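Local coordinates for calcium-binding EF hand family protein (Arabidopsis thaliana, PDB 6YIG) that probably serves as an endocytic adaptor of the plant TPLATE complex, this piece being its N-terminal, calcium-binding EH domain with paired EF-hands, at residues L71-V76 with A90-P95. Sequence-based numbering, arbitrary orientation.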
loop_
_atom_site.group_PDB
_atom_site.type_symbol
_atom_site.label_atom_id
_atom_site.label_comp_id
_atom_site.label_asym_id
_atom_site.label_seq_id
_atom_site.Cartn_x
_atom_site.Cartn_y
_atom_site.Cartn_z
ATOM N N LEU A 71 -0.937 -0.399 -0.963
ATOM C CA LEU A 71 -1.308 0.581 -1.988
ATOM C C LEU A 71 -2.818 0.593 -2.211
ATOM O O LEU A 71 -3.431 1.663 -2.365
ATOM C CB LEU A 71 -0.577 0.258 -3.296
ATOM C CG LEU A 71 0.933 0.550 -3.307
ATOM C CD1 LEU A 71 1.541 -0.065 -4.587
ATOM C CD2 LEU A 71 1.260 2.019 -3.168
ATOM N N ARG A 72 -3.441 -0.595 -2.234
ATOM C CA ARG A 72 -4.885 -0.677 -2.401
ATOM C C ARG A 72 -5.606 -0.017 -1.240
ATOM O O ARG A 72 -6.589 0.699 -1.438
ATOM C CB ARG A 72 -5.332 -2.135 -2.538
ATOM C CG ARG A 72 -4.848 -2.805 -3.792
ATOM C CD ARG A 72 -5.274 -4.275 -3.888
ATOM N NE ARG A 72 -4.795 -4.822 -5.160
ATOM C CZ ARG A 72 -3.709 -5.580 -5.300
ATOM N NH1 ARG A 72 -2.999 -5.973 -4.259
ATOM N NH2 ARG A 72 -3.337 -5.957 -6.505
ATOM N N LEU A 73 -5.151 -0.267 -0.019
ATOM C CA LEU A 73 -5.774 0.375 1.131
ATOM C C LEU A 73 -5.587 1.880 1.073
ATOM O O LEU A 73 -6.488 2.629 1.486
ATOM C CB LEU A 73 -5.201 -0.209 2.404
ATOM C CG LEU A 73 -5.592 -1.651 2.682
ATOM C CD1 LEU A 73 -4.799 -2.208 3.859
ATOM C CD2 LEU A 73 -7.090 -1.795 2.913
ATOM N N VAL A 74 -4.422 2.348 0.609
ATOM C CA VAL A 74 -4.212 3.783 0.426
ATOM C C VAL A 74 -5.215 4.360 -0.569
ATOM O O VAL A 74 -5.797 5.424 -0.333
ATOM C CB VAL A 74 -2.759 4.091 0.028
ATOM C CG1 VAL A 74 -2.626 5.512 -0.494
ATOM C CG2 VAL A 74 -1.836 3.839 1.203
ATOM N N THR A 75 -5.453 3.684 -1.686
ATOM C CA THR A 75 -6.475 4.169 -2.609
ATOM C C THR A 75 -7.835 4.282 -1.938
ATOM O O THR A 75 -8.547 5.283 -2.111
ATOM C CB THR A 75 -6.558 3.245 -3.822
ATOM O OG1 THR A 75 -5.292 3.298 -4.469
ATOM C CG2 THR A 75 -7.674 3.677 -4.783
ATOM N N VAL A 76 -8.249 3.248 -1.202
ATOM C CA VAL A 76 -9.542 3.323 -0.524
ATOM C C VAL A 76 -9.576 4.517 0.423
ATOM O O VAL A 76 -10.554 5.272 0.458
ATOM C CB VAL A 76 -9.836 1.995 0.198
ATOM C CG1 VAL A 76 -11.100 2.111 1.020
ATOM C CG2 VAL A 76 -9.931 0.864 -0.821
ATOM N N ALA A 90 -12.008 -7.173 2.298
ATOM C CA ALA A 90 -12.274 -7.206 0.861
ATOM C C ALA A 90 -11.003 -6.947 0.083
ATOM O O ALA A 90 -10.751 -7.594 -0.943
ATOM C CB ALA A 90 -13.328 -6.180 0.488
ATOM N N ALA A 91 -10.161 -6.029 0.565
ATOM C CA ALA A 91 -8.925 -5.692 -0.143
ATOM C C ALA A 91 -7.834 -6.743 0.056
ATOM O O ALA A 91 -6.951 -6.903 -0.795
ATOM C CB ALA A 91 -8.404 -4.336 0.330
ATOM N N LEU A 92 -7.841 -7.445 1.177
ATOM C CA LEU A 92 -6.748 -8.324 1.554
ATOM C C LEU A 92 -7.020 -9.789 1.253
ATOM O O LEU A 92 -6.067 -10.547 1.047
ATOM C CB LEU A 92 -6.454 -8.194 3.057
ATOM C CG LEU A 92 -6.036 -6.804 3.518
ATOM C CD1 LEU A 92 -5.678 -6.886 4.997
ATOM C CD2 LEU A 92 -4.907 -6.261 2.724
ATOM N N ASN A 93 -8.290 -10.189 1.147
ATOM C CA ASN A 93 -8.627 -11.604 1.100
ATOM C C ASN A 93 -9.680 -11.970 0.060
ATOM O O ASN A 93 -10.167 -13.113 0.087
ATOM C CB ASN A 93 -9.120 -12.080 2.483
ATOM C CG ASN A 93 -8.017 -12.127 3.517
ATOM O OD1 ASN A 93 -6.948 -12.675 3.268
ATOM N ND2 ASN A 93 -8.279 -11.573 4.691
ATOM N N THR A 94 -10.051 -11.077 -0.851
ATOM C CA THR A 94 -11.091 -11.370 -1.831
ATOM C C THR A 94 -10.677 -10.826 -3.189
ATOM O O THR A 94 -9.784 -9.976 -3.289
ATOM C CB THR A 94 -12.462 -10.780 -1.446
ATOM O OG1 THR A 94 -12.512 -9.405 -1.858
ATOM C CG2 THR A 94 -12.728 -10.896 0.062
ATOM N N PRO A 95 -11.299 -11.302 -4.270
ATOM C CA PRO A 95 -10.980 -10.757 -5.596
ATOM C C PRO A 95 -11.465 -9.335 -5.812
ATOM O O PRO A 95 -11.151 -8.747 -6.854
ATOM C CB PRO A 95 -11.664 -11.747 -6.560
ATOM C CG PRO A 95 -12.666 -12.472 -5.735
ATOM C CD PRO A 95 -12.169 -12.486 -4.322
#
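Leu73 meets helix 85-93 near its C-terminal end with both branches of its isobutyl group: CD2 lies 3.9 Å from CB of Ala91, while CD1 approaches CD2 of Leu92 at 4.2 Å. A chi1 of -69°, with CG anti to the carbonyl carbon, and an extended chi2 together carry the methyls across to the neighbouring helix although the CB bond itself does not aim there. Ala91 points its CB toward helix 64-78, and this short side chain is consistent with the close approach of the helices, Arg72 CA lying 6.8 Å from Ala91 CA. Beside this apolar patch the extended Arg72 passes its CD 4.4 Å from the carbonyl O of Ala91, a loose contact. Its guanidinium continues beyond, to a cation-pi contact with Phe13 of helix 12-20 and a weak hydrogen bond from NE to the carbonyl O of Ala97. Farther along the chain, Thr94 OG1 donates to the carbonyl O of Ala90 (2.7 Å), in the carbonyl plane on a lone pair, tying the chain back onto the helix. Leu73 also packs on Ile50 of helix 44-54. The contact therefore joins the last helix of the EH domain to the exiting helix of its second EF-hand through dispersion and solvent exclusion, without direct polar bonds between the two segments.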